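PDB 4YWE: putative aldehyde dehydrogenase from Burkholderia cenocepacia, which probably oxidises aldehydes with NAD or NADP as acceptor, as other members of the aldehyde dehydrogenase family do. Local coordinates for residues Glu119-Ala124 and Val168-Ala173; Thr151-Pro156 and Tyr474-Leu479; Ala83-Ser88 and Ala112-Tyr117; Gln162-Ser167 and Leu188-Val193. One frame throughout, in Å; residues are numbered along the deposited sequence.

Contact 1. Residues Glu119-Ala124 and Val168-Ala173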
loop_
_atom_site.group_PDB
_atom_site.type_symbol
_atom_site.label_atom_id
_atom_site.label_comp_id
_atom_site.label_asym_id
_atom_site.label_seq_id
_atom_site.Cartn_x
_atom_site.Cartn_y
_atom_site.Cartn_z
ATOM N N GLU A 119 19.856 8.612 -5.981
ATOM C CA GLU A 119 20.061 7.583 -4.965
ATOM C C GLU A 119 18.732 7.020 -4.468
ATOM O O GLU A 119 18.564 5.804 -4.347
ATOM C CB GLU A 119 20.856 8.143 -3.784
ATOM C CG GLU A 119 21.100 7.136 -2.673
ATOM C CD GLU A 119 21.744 7.761 -1.450
ATOM O OE1 GLU A 119 21.298 8.850 -1.030
ATOM O OE2 GLU A 119 22.698 7.162 -0.910
ATOM N N PHE A 120 17.794 7.916 -4.181
ATOM C CA PHE A 120 16.489 7.533 -3.657
ATOM C C PHE A 120 15.717 6.690 -4.664
ATOM O O PHE A 120 15.212 5.619 -4.331
ATOM C CB PHE A 120 15.681 8.779 -3.279
ATOM C CG PHE A 120 14.308 8.478 -2.739
ATOM C CD1 PHE A 120 14.134 8.113 -1.413
ATOM C CD2 PHE A 120 13.192 8.573 -3.553
ATOM C CE1 PHE A 120 12.873 7.842 -0.913
ATOM C CE2 PHE A 120 11.929 8.303 -3.060
ATOM C CZ PHE A 120 11.769 7.936 -1.740
ATOM N N TYR A 121 15.640 7.172 -5.900
ATOM C CA TYR A 121 14.852 6.502 -6.927
ATOM C C TYR A 121 15.508 5.207 -7.397
ATOM O O TYR A 121 14.834 4.315 -7.911
ATOM C CB TYR A 121 14.611 7.446 -8.107
ATOM C CG TYR A 121 13.525 8.460 -7.824
ATOM C CD1 TYR A 121 12.313 8.063 -7.276
ATOM C CD2 TYR A 121 13.720 9.810 -8.078
ATOM C CE1 TYR A 121 11.315 8.977 -7.007
ATOM C CE2 TYR A 121 12.726 10.737 -7.809
ATOM C CZ TYR A 121 11.527 10.313 -7.274
ATOM O OH TYR A 121 10.533 11.224 -7.002
ATOM N N ALA A 122 16.819 5.105 -7.211
ATOM C CA ALA A 122 17.543 3.883 -7.539
ATOM C C ALA A 122 17.017 2.719 -6.712
ATOM O O ALA A 122 16.897 1.597 -7.203
ATOM C CB ALA A 122 19.034 4.065 -7.307
ATOM N N GLY A 123 16.703 2.994 -5.451
ATOM C CA GLY A 123 16.186 1.976 -4.557
ATOM C C GLY A 123 14.692 1.755 -4.689
ATOM O O GLY A 123 14.160 0.774 -4.174
ATOM N N ALA A 124 14.016 2.665 -5.383
ATOM C CA ALA A 124 12.563 2.604 -5.515
ATOM C C ALA A 124 12.123 1.849 -6.764
ATOM O O ALA A 124 10.987 1.382 -6.841
ATOM C CB ALA A 124 11.977 4.011 -5.525
ATOM N N VAL A 168 13.360 13.738 -14.166
ATOM C CA VAL A 168 13.993 12.712 -14.987
ATOM C C VAL A 168 14.344 11.491 -14.139
ATOM O O VAL A 168 14.239 10.355 -14.598
ATOM C CB VAL A 168 15.239 13.273 -15.700
ATOM C CG1 VAL A 168 15.898 12.203 -16.558
ATOM C CG2 VAL A 168 14.859 14.476 -16.547
ATOM N N GLY A 169 14.749 11.729 -12.896
ATOM C CA GLY A 169 15.093 10.648 -11.990
ATOM C C GLY A 169 13.940 9.702 -11.716
ATOM O O GLY A 169 14.121 8.485 -11.664
ATOM N N ALA A 170 12.747 10.263 -11.542
ATOM C CA ALA A 170 11.553 9.460 -11.303
ATOM C C ALA A 170 11.086 8.785 -12.589
ATOM O O ALA A 170 10.656 7.632 -12.573
ATOM C CB ALA A 170 10.442 10.321 -10.720
ATOM N N ALA A 171 11.172 9.515 -13.697
ATOM C CA ALA A 171 10.752 8.998 -14.996
ATOM C C ALA A 171 11.607 7.806 -15.410
ATOM O O ALA A 171 11.093 6.797 -15.892
ATOM C CB ALA A 171 10.822 10.097 -16.049
ATOM N N LEU A 172 12.916 7.929 -15.219
ATOM C CA LEU A 172 13.843 6.849 -15.540
ATOM C C LEU A 172 13.604 5.632 -14.653
ATOM O O LEU A 172 13.602 4.498 -15.133
ATOM C CB LEU A 172 15.290 7.326 -15.397
ATOM C CG LEU A 172 15.826 8.204 -16.527
ATOM C CD1 LEU A 172 17.220 8.717 -16.192
ATOM C CD2 LEU A 172 15.834 7.426 -17.836
ATOM N N ALA A 173 13.405 5.876 -13.362
ATOM C CA ALA A 173 13.174 4.799 -12.407
ATOM C C ALA A 173 11.895 4.045 -12.753
ATOM O O ALA A 173 11.802 2.834 -12.552
ATOM C CB ALA A 173 13.103 5.349 -10.985
#
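Tyr121 reaches from helix 104-124 onto the small-residue face formed by Gly169, Ala170 and Ala173 of helix 160-174. The two helices belong to the Rossmann-type cofactor domain of the aldehyde dehydrogenase fold, and their short segments run nearly parallel, at -17° and 9.2 Å between axes. The tyrosine carries the contact from root to tip. Tyr121 CB lies 3.9 Å from Ala173 CB, and the same methyl also meets the backbone O of Tyr121. CG stands beside the backbone N, opposite the carbonyl carbon (chi1 -78°), which turns the ring toward helix 160-174, one face to Ala170. Further out, Tyr121 CD2 comes to 3.6 Å from Gly169 C; a residue without a side chain lets the ring settle this close to the backbone. CE2 and CZ then pass under the Ala170 methyl, whose CB sits 3.9 Å from the Tyr121 ring centroid and 24° off its normal, a CH-pi contact over one face. Phe120 CD2 lies on the opposite side of the ring, offset toward the rim. Around the two helices, Leu78 of helix 71-87 touches Ala173, while Ala472 and Leu473 of helix 472-475 touch Tyr121. The buried hydroxyl is satisfied beyond the two helices: Tyr121 OH hydrogen-bonds to the backbone O of Gly469, and also lies 3.8 Å from Ala170 CB.

Contact 2. Residues Thr151-Pro156 and Tyr474-Leu479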
loop_
_atom_site.group_PDB
_atom_site.type_symbol
_atom_site.label_atom_id
_atom_site.label_comp_id
_atom_site.label_asym_id
_atom_site.label_seq_id
_atom_site.Cartn_x
_atom_site.Cartn_y
_atom_site.Cartn_z
ATOM N N THR A 151 8.662 10.220 -22.023
ATOM C CA THR A 151 8.234 11.343 -21.198
ATOM C C THR A 151 8.951 12.626 -21.595
ATOM O O THR A 151 10.163 12.631 -21.801
ATOM C CB THR A 151 8.479 11.077 -19.700
ATOM O OG1 THR A 151 9.854 10.735 -19.492
ATOM C CG2 THR A 151 7.596 9.940 -19.209
ATOM N N GLY A 152 8.187 13.708 -21.710
ATOM C CA GLY A 152 8.749 15.013 -22.004
ATOM C C GLY A 152 8.960 15.812 -20.735
ATOM O O GLY A 152 8.129 15.774 -19.825
ATOM N N HIS A 153 10.069 16.540 -20.668
ATOM C CA HIS A 153 10.423 17.264 -19.455
ATOM C C HIS A 153 10.777 18.718 -19.742
ATOM O O HIS A 153 11.747 19.003 -20.445
ATOM C CB HIS A 153 11.591 16.570 -18.750
ATOM C CG HIS A 153 11.330 15.133 -18.422
ATOM N ND1 HIS A 153 10.923 14.717 -17.173
ATOM C CD2 HIS A 153 11.416 14.015 -19.181
ATOM C CE1 HIS A 153 10.771 13.405 -17.176
ATOM N NE2 HIS A 153 11.064 12.954 -18.382
ATOM N N ILE A 154 9.982 19.634 -19.199
ATOM C CA ILE A 154 10.275 21.057 -19.297
ATOM C C ILE A 154 10.902 21.520 -17.989
ATOM O O ILE A 154 10.242 21.553 -16.951
ATOM C CB ILE A 154 9.017 21.874 -19.631
ATOM C CG1 ILE A 154 8.300 21.285 -20.847
ATOM C CG2 ILE A 154 9.381 23.334 -19.872
ATOM C CD1 ILE A 154 9.126 21.304 -22.112
ATOM N N VAL A 155 12.182 21.871 -18.044
ATOM C CA VAL A 155 12.931 22.234 -16.849
ATOM C C VAL A 155 13.276 23.720 -16.868
ATOM O O VAL A 155 13.803 24.224 -17.859
ATOM C CB VAL A 155 14.200 21.372 -16.719
ATOM C CG1 VAL A 155 14.959 21.718 -15.446
ATOM C CG2 VAL A 155 13.833 19.894 -16.742
ATOM N N PRO A 156 12.968 24.428 -15.772
ATOM C CA PRO A 156 13.231 25.868 -15.684
ATOM C C PRO A 156 14.665 26.205 -15.273
ATOM O O PRO A 156 15.491 25.310 -15.092
ATOM C CB PRO A 156 12.236 26.334 -14.621
ATOM C CG PRO A 156 12.068 25.156 -13.740
ATOM C CD PRO A 156 12.218 23.931 -14.606
ATOM N N TYR A 474 3.944 7.169 -9.433
ATOM C CA TYR A 474 2.579 6.903 -9.883
ATOM C C TYR A 474 2.181 7.847 -11.013
ATOM O O TYR A 474 1.345 7.510 -11.852
ATOM C CB TYR A 474 1.592 7.024 -8.722
ATOM C CG TYR A 474 1.880 6.071 -7.586
ATOM C CD1 TYR A 474 1.655 4.708 -7.723
ATOM C CD2 TYR A 474 2.378 6.536 -6.374
ATOM C CE1 TYR A 474 1.921 3.832 -6.685
ATOM C CE2 TYR A 474 2.645 5.668 -5.333
ATOM C CZ TYR A 474 2.415 4.318 -5.494
ATOM O OH TYR A 474 2.681 3.453 -4.457
ATOM N N GLY A 475 2.780 9.032 -11.028
ATOM C CA GLY A 475 2.536 9.990 -12.088
ATOM C C GLY A 475 3.303 9.662 -13.354
ATOM O O GLY A 475 2.950 10.122 -14.441
ATOM N N PHE A 476 4.356 8.862 -13.215
ATOM C CA PHE A 476 5.188 8.488 -14.355
ATOM C C PHE A 476 4.897 7.069 -14.836
ATOM O O PHE A 476 5.628 6.525 -15.667
ATOM C CB PHE A 476 6.671 8.632 -14.007
ATOM C CG PHE A 476 7.156 10.054 -14.008
ATOM C CD1 PHE A 476 7.291 10.750 -15.197
ATOM C CD2 PHE A 476 7.480 10.693 -12.822
ATOM C CE1 PHE A 476 7.736 12.058 -15.205
ATOM C CE2 PHE A 476 7.926 12.001 -12.824
ATOM C CZ PHE A 476 8.055 12.684 -14.016
ATOM N N THR A 477 3.834 6.472 -14.306
ATOM C CA THR A 477 3.364 5.183 -14.798
ATOM C C THR A 477 1.865 5.233 -15.070
ATOM O O THR A 477 1.191 6.194 -14.700
ATOM C CB THR A 477 3.660 4.028 -13.807
ATOM O OG1 THR A 477 3.021 4.286 -12.550
ATOM C CG2 THR A 477 5.162 3.863 -13.598
ATOM N N ALA A 478 1.356 4.199 -15.733
ATOM C CA ALA A 478 -0.075 4.063 -15.983
ATOM C C ALA A 478 -0.524 2.656 -15.615
ATOM O O ALA A 478 0.129 1.676 -15.972
ATOM C CB ALA A 478 -0.400 4.365 -17.432
ATOM N N LEU A 479 -1.640 2.559 -14.901
ATOM C CA LEU A 479 -2.098 1.272 -14.391
ATOM C C LEU A 479 -2.764 0.433 -15.477
ATOM O O LEU A 479 -3.657 0.899 -16.187
ATOM C CB LEU A 479 -3.067 1.472 -13.224
ATOM C CG LEU A 479 -3.369 0.220 -12.398
ATOM C CD1 LEU A 479 -2.143 -0.194 -11.599
ATOM C CD2 LEU A 479 -4.564 0.438 -11.482
#
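Thr151 and Phe476 mark the closest backbone approach, 8.0 Å between CA atoms, where strand 139-155 passes the turn between helix 472-475 and strand 477-485; side chains alone bridge that gap. Phe476 spans it with its ring rim. Its CG lies beside the backbone N (chi1 -77°), which sends CD1 and CE1 toward the strand. Thr151 CG2 comes up at the ring edge, near the ring plane, 4.1 Å from Phe476 CD1, the two side chains crossing at about a right angle. His153 and Phe476 come from opposite directions, with His153 CE1 3.9 Å from Phe476 CE1. The imidazole and phenyl rings meet rim to rim with their planes 24° apart, and neither covers the other's face. The imidazole is held on both nitrogens: NE2 of His153 shares a 2.8 Å hydrogen bond with Thr151 OG1, and ND1 bonds to Ser167 OG of helix 160-174. These bonds limit rotation of the ring and satisfy its buried polar atoms. Phe476 also meets the ring of His229, with planes at about 70°. The side chain of Phe476 lies about 8 Å from that of Glu256, the predicted active-site residue, where this turn before the C-terminal strand packs on the fold's central Rossmann-type sheet.

Contact 3. Residues Ala83-Ser88 and Ala112-Tyr117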
loop_
_atom_site.group_PDB
_atom_site.type_symbol
_atom_site.label_atom_id
_atom_site.label_comp_id
_atom_site.label_asym_id
_atom_site.label_seq_id
_atom_site.Cartn_x
_atom_site.Cartn_y
_atom_site.Cartn_z
ATOM N N ALA A 83 26.396 8.180 -7.688
ATOM C CA ALA A 83 27.777 8.244 -7.221
ATOM C C ALA A 83 28.613 9.174 -8.096
ATOM O O ALA A 83 29.472 9.897 -7.596
ATOM C CB ALA A 83 28.391 6.851 -7.185
ATOM N N ARG A 84 28.359 9.148 -9.401
ATOM C CA ARG A 84 29.072 10.012 -10.337
ATOM C C ARG A 84 28.788 11.480 -10.037
ATOM O O ARG A 84 29.696 12.311 -10.048
ATOM C CB ARG A 84 28.685 9.687 -11.783
ATOM C CG ARG A 84 29.156 8.326 -12.274
ATOM C CD ARG A 84 30.676 8.234 -12.322
ATOM N NE ARG A 84 31.264 9.200 -13.245
ATOM C CZ ARG A 84 32.114 10.156 -12.885
ATOM N NH1 ARG A 84 32.484 10.276 -11.617
ATOM N NH2 ARG A 84 32.600 10.992 -13.795
ATOM N N VAL A 85 27.521 11.789 -9.769
ATOM C CA VAL A 85 27.110 13.148 -9.434
ATOM C C VAL A 85 27.773 13.600 -8.137
ATOM O O VAL A 85 28.279 14.720 -8.046
ATOM C CB VAL A 85 25.575 13.259 -9.332
ATOM C CG1 VAL A 85 25.169 14.621 -8.790
ATOM C CG2 VAL A 85 24.933 13.011 -10.689
ATOM N N THR A 86 27.768 12.721 -7.137
ATOM C CA THR A 86 28.385 13.009 -5.845
ATOM C C THR A 86 29.866 13.337 -6.009
ATOM O O THR A 86 30.380 14.265 -5.386
ATOM C CB THR A 86 28.228 11.827 -4.869
ATOM O OG1 THR A 86 26.845 11.665 -4.532
ATOM C CG2 THR A 86 29.022 12.070 -3.593
ATOM N N ASP A 87 30.546 12.578 -6.861
ATOM C CA ASP A 87 31.956 12.826 -7.140
ATOM C C ASP A 87 32.154 14.109 -7.942
ATOM O O ASP A 87 33.221 14.716 -7.892
ATOM C CB ASP A 87 32.573 11.644 -7.889
ATOM C CG ASP A 87 33.259 10.660 -6.962
ATOM O OD1 ASP A 87 33.819 11.099 -5.936
ATOM O OD2 ASP A 87 33.241 9.447 -7.261
ATOM N N SER A 88 31.126 14.520 -8.676
ATOM C CA SER A 88 31.228 15.689 -9.544
ATOM C C SER A 88 30.499 16.901 -8.969
ATOM O O SER A 88 30.095 17.794 -9.715
ATOM C CB SER A 88 30.675 15.369 -10.935
ATOM O OG SER A 88 31.354 14.273 -11.520
ATOM N N ALA A 112 24.140 18.142 -4.509
ATOM C CA ALA A 112 23.976 17.100 -3.503
ATOM C C ALA A 112 22.549 16.568 -3.529
ATOM O O ALA A 112 22.320 15.371 -3.353
ATOM C CB ALA A 112 24.327 17.630 -2.120
ATOM N N ALA A 113 21.596 17.467 -3.749
ATOM C CA ALA A 113 20.194 17.089 -3.865
ATOM C C ALA A 113 19.977 16.250 -5.119
ATOM O O ALA A 113 19.214 15.283 -5.106
ATOM C CB ALA A 113 19.309 18.323 -3.889
ATOM N N LEU A 114 20.652 16.634 -6.199
ATOM C CA LEU A 114 20.593 15.897 -7.456
ATOM C C LEU A 114 21.043 14.453 -7.262
ATOM O O LEU A 114 20.421 13.523 -7.777
ATOM C CB LEU A 114 21.460 16.578 -8.517
ATOM C CG LEU A 114 21.596 15.840 -9.849
ATOM C CD1 LEU A 114 20.236 15.660 -10.498
ATOM C CD2 LEU A 114 22.538 16.582 -10.779
ATOM N N ALA A 115 22.126 14.276 -6.513
ATOM C CA ALA A 115 22.644 12.946 -6.218
ATOM C C ALA A 115 21.681 12.174 -5.320
ATOM O O ALA A 115 21.564 10.953 -5.424
ATOM C CB ALA A 115 24.014 13.045 -5.566
ATOM N N ARG A 116 20.992 12.894 -4.441
ATOM C CA ARG A 116 20.055 12.275 -3.513
ATOM C C ARG A 116 18.815 11.781 -4.256
ATOM O O ARG A 116 18.283 10.715 -3.946
ATOM C CB ARG A 116 19.669 13.259 -2.403
ATOM C CG ARG A 116 18.630 12.732 -1.421
ATOM C CD ARG A 116 19.016 11.370 -0.851
ATOM N NE ARG A 116 17.972 10.833 0.017
ATOM C CZ ARG A 116 17.812 9.541 0.289
ATOM N NH1 ARG A 116 18.624 8.640 -0.245
ATOM N NH2 ARG A 116 16.831 9.149 1.092
ATOM N N TYR A 117 18.366 12.556 -5.239
ATOM C CA TYR A 117 17.248 12.143 -6.083
ATOM C C TYR A 117 17.535 10.810 -6.767
ATOM O O TYR A 117 16.713 9.891 -6.732
ATOM C CB TYR A 117 16.937 13.207 -7.137
ATOM C CG TYR A 117 16.035 14.315 -6.646
ATOM C CD1 TYR A 117 14.767 14.034 -6.154
ATOM C CD2 TYR A 117 16.441 15.641 -6.693
ATOM C CE1 TYR A 117 13.936 15.042 -5.706
ATOM C CE2 TYR A 117 15.615 16.658 -6.252
ATOM C CZ TYR A 117 14.365 16.352 -5.760
ATOM O OH TYR A 117 13.539 17.358 -5.319
#
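Val85 and Ala115 face each other where helices 71-87 and 104-124 run antiparallel, their short segments 169° apart in direction and 8.4 Å between axes. With CA atoms only 5.5 Å apart, these two residues form the tight part of the contact. Val85 supplies one methyl to it. Val85 CG1 extends opposite the backbone N (chi1 172°) and lodges between two residues of the other helix, 3.8 Å from Ala115 CB and 3.8 Å from Leu114 CD2. The small alanine methyl lets the helices come together here, while Leu114 closes over the flank: its CB does not head straight for the partner helix, but the branch beyond it bends nearer, bringing CG and CD2 to the valine. Leu196 of helix 188-200 touches Val85, and Val193 and Met161 touch Leu114, which makes this side continuous with the interior. The pair belongs to the N-terminal helices of the Rossmann-type cofactor domain of an aldehyde dehydrogenase, helix 89-100 lying between them in the chain. Toward solvent the packing thins to one exposed residue, Thr86. Thr86 OG1 stands beside the backbone N and meets Ala115 CB at 3.3 Å, a van der Waals touch by a polar atom whose hydrogen bond is made within its own helix, to the backbone O of Ser82. Ser82 in turn uses its OG to bond the backbone O of Ala115. Farther round helix 104-124, Arg116, whose CB is directed away from helix 71-87, forms salt bridges with Glu119 and Glu453 of its own chain and with Asp126 of a second subunit.

Contact 4. Residues Gln162-Ser167 and Leu188-Val193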
loop_
_atom_site.group_PDB
_atom_site.type_symbol
_atom_site.label_atom_id
_atom_site.label_comp_id
_atom_site.label_asym_id
_atom_site.label_seq_id
_atom_site.Cartn_x
_atom_site.Cartn_y
_atom_site.Cartn_z
ATOM N N GLN A 162 18.220 20.287 -9.626
ATOM C CA GLN A 162 17.267 19.739 -8.664
ATOM C C GLN A 162 15.982 19.267 -9.336
ATOM O O GLN A 162 15.480 18.183 -9.043
ATOM C CB GLN A 162 16.936 20.770 -7.586
ATOM C CG GLN A 162 18.040 20.992 -6.570
ATOM C CD GLN A 162 17.507 21.042 -5.152
ATOM O OE1 GLN A 162 16.658 20.237 -4.770
ATOM N NE2 GLN A 162 17.995 21.994 -4.367
ATOM N N ILE A 163 15.460 20.086 -10.240
ATOM C CA ILE A 163 14.209 19.776 -10.918
ATOM C C ILE A 163 14.432 18.688 -11.969
ATOM O O ILE A 163 13.561 17.846 -12.193
ATOM C CB ILE A 163 13.600 21.051 -11.521
ATOM C CG1 ILE A 163 13.288 22.039 -10.394
ATOM C CG2 ILE A 163 12.338 20.733 -12.309
ATOM C CD1 ILE A 163 12.978 23.433 -10.856
ATOM N N PHE A 164 15.604 18.697 -12.598
ATOM C CA PHE A 164 15.997 17.610 -13.490
ATOM C C PHE A 164 16.008 16.299 -12.716
ATOM O O PHE A 164 15.510 15.281 -13.188
ATOM C CB PHE A 164 17.373 17.879 -14.105
ATOM C CG PHE A 164 17.834 16.822 -15.072
ATOM C CD1 PHE A 164 18.565 15.730 -14.635
ATOM C CD2 PHE A 164 17.552 16.933 -16.424
ATOM C CE1 PHE A 164 18.994 14.761 -15.525
ATOM C CE2 PHE A 164 17.979 15.969 -17.319
ATOM C CZ PHE A 164 18.701 14.882 -16.869
ATOM N N GLY A 165 16.571 16.342 -11.513
ATOM C CA GLY A 165 16.687 15.163 -10.676
ATOM C C GLY A 165 15.367 14.559 -10.241
ATOM O O GLY A 165 15.212 13.339 -10.231
ATOM N N ARG A 166 14.409 15.408 -9.880
ATOM C CA ARG A 166 13.117 14.917 -9.417
ATOM C C ARG A 166 12.269 14.424 -10.587
ATOM O O ARG A 166 11.514 13.463 -10.451
ATOM C CB ARG A 166 12.368 16.004 -8.631
ATOM C CG ARG A 166 11.755 17.111 -9.475
ATOM C CD ARG A 166 10.970 18.098 -8.620
ATOM N NE ARG A 166 10.310 19.107 -9.442
ATOM C CZ ARG A 166 9.851 20.265 -8.980
ATOM N NH1 ARG A 166 9.983 20.569 -7.697
ATOM N NH2 ARG A 166 9.264 21.122 -9.804
ATOM N N SER A 167 12.410 15.073 -11.739
ATOM C CA SER A 167 11.572 14.767 -12.895
ATOM C C SER A 167 12.126 13.595 -13.694
ATOM O O SER A 167 11.449 12.584 -13.879
ATOM C CB SER A 167 11.434 15.996 -13.795
ATOM O OG SER A 167 10.467 15.780 -14.807
ATOM N N LEU A 188 23.299 24.601 -18.581
ATOM C CA LEU A 188 24.617 24.017 -18.814
ATOM C C LEU A 188 24.914 22.861 -17.861
ATOM O O LEU A 188 25.628 21.924 -18.220
ATOM C CB LEU A 188 25.708 25.083 -18.694
ATOM C CG LEU A 188 25.855 26.027 -19.889
ATOM C CD1 LEU A 188 27.097 26.893 -19.738
ATOM C CD2 LEU A 188 25.898 25.239 -21.190
ATOM N N SER A 189 24.368 22.926 -16.652
ATOM C CA SER A 189 24.583 21.870 -15.671
ATOM C C SER A 189 23.934 20.569 -16.128
ATOM O O SER A 189 24.521 19.495 -15.998
ATOM C CB SER A 189 24.037 22.282 -14.303
ATOM O OG SER A 189 22.627 22.428 -14.339
ATOM N N VAL A 190 22.727 20.678 -16.674
ATOM C CA VAL A 190 21.961 19.524 -17.134
ATOM C C VAL A 190 22.704 18.760 -18.228
ATOM O O VAL A 190 22.699 17.528 -18.248
ATOM C CB VAL A 190 20.563 19.959 -17.623
ATOM C CG1 VAL A 190 19.895 18.848 -18.421
ATOM C CG2 VAL A 190 19.696 20.376 -16.445
ATOM N N LEU A 191 23.343 19.497 -19.131
ATOM C CA LEU A 191 24.116 18.894 -20.214
ATOM C C LEU A 191 25.253 18.024 -19.678
ATOM O O LEU A 191 25.545 16.962 -20.226
ATOM C CB LEU A 191 24.680 19.979 -21.134
ATOM C CG LEU A 191 23.656 20.883 -21.821
ATOM C CD1 LEU A 191 24.348 22.024 -22.548
ATOM C CD2 LEU A 191 22.795 20.079 -22.780
ATOM N N ARG A 192 25.891 18.483 -18.606
ATOM C CA ARG A 192 26.994 17.748 -17.996
ATOM C C ARG A 192 26.484 16.502 -17.276
ATOM O O ARG A 192 27.168 15.480 -17.224
ATOM C CB ARG A 192 27.764 18.646 -17.025
ATOM C CG ARG A 192 28.997 17.995 -16.420
ATOM C CD ARG A 192 29.977 17.566 -17.501
ATOM N NE ARG A 192 31.167 16.932 -16.941
ATOM C CZ ARG A 192 31.327 15.618 -16.823
ATOM N NH1 ARG A 192 30.372 14.793 -17.229
ATOM N NH2 ARG A 192 32.444 15.128 -16.301
ATOM N N VAL A 193 25.278 16.596 -16.725
ATOM C CA VAL A 193 24.660 15.477 -16.023
ATOM C C VAL A 193 24.378 14.341 -17.001
ATOM O O VAL A 193 24.513 13.165 -16.659
ATOM C CB VAL A 193 23.373 15.921 -15.300
ATOM C CG1 VAL A 193 22.648 14.725 -14.699
ATOM C CG2 VAL A 193 23.700 16.945 -14.226
#
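Phe164 of helix 160-174 projects toward Val190 and Val193, which lie one turn apart on helix 188-200, and the contact between the segments is entirely apolar. Aromatic-to-methyl packing carries it. CG of the phenylalanine stands opposite its backbone N (chi1 -178°), which holds the ring straight out from its helix. Both valine methyls come obliquely from the same side of the ring plane. Val190 CG1 is 3.6 Å from Phe164 CD2 and 3.6 Å from Phe164 CE2, while Val190 CG2 reaches back to 4.1 Å from Phe164 CB. Val193 CG1 lies 3.7 Å from Phe164 CE1, nearer the other end of the ring, with the two side chains passing in opposite directions. Further apolar cover comes from strand 207-209, where Leu207 and Ile209 touch Phe164 and Ile209 also touches Val190. The polar interactions belong to neighbouring residues and lead to other partners. On helix 188-200, Ser189 OG bonds Glu96 OE1, and the backbone N of Leu188 bonds OD2 of Asp99, which is also a calcium ligand and so links the start of this helix to the metal site. Chemically, between these two segments of the Rossmann-type domain the contact is apolar packing only: with the CA atoms of Phe164 and Val190 7.2 Å apart, one aromatic side chain fills the separation, and direction-specific bonds tie residues of each segment to other parts of the fold.

In the fold
From the N terminus, contact 3 closes first, returning helix 104-124 antiparallel onto helix 71-87 after the intervening helix 89-100. Helix 104-124 continues into contact 1, whose loop spans strands 130-133 and 139-155 before ending on helix 160-174. Contact 2 opens within that loop, on strand 139-155, and closes only near the C terminus, so contacts 1 and 2 cross. Contact 4 begins on helix 160-174 before contact 1 closes, crossing it as well, and is nested inside the long loop of contact 2. Helix 160-174 thus joins contacts 1 and 4, and Ala170 and Ala171 bring it against Phe476, tying together N-terminal helices, central sheet and the turn before the C-terminal strand.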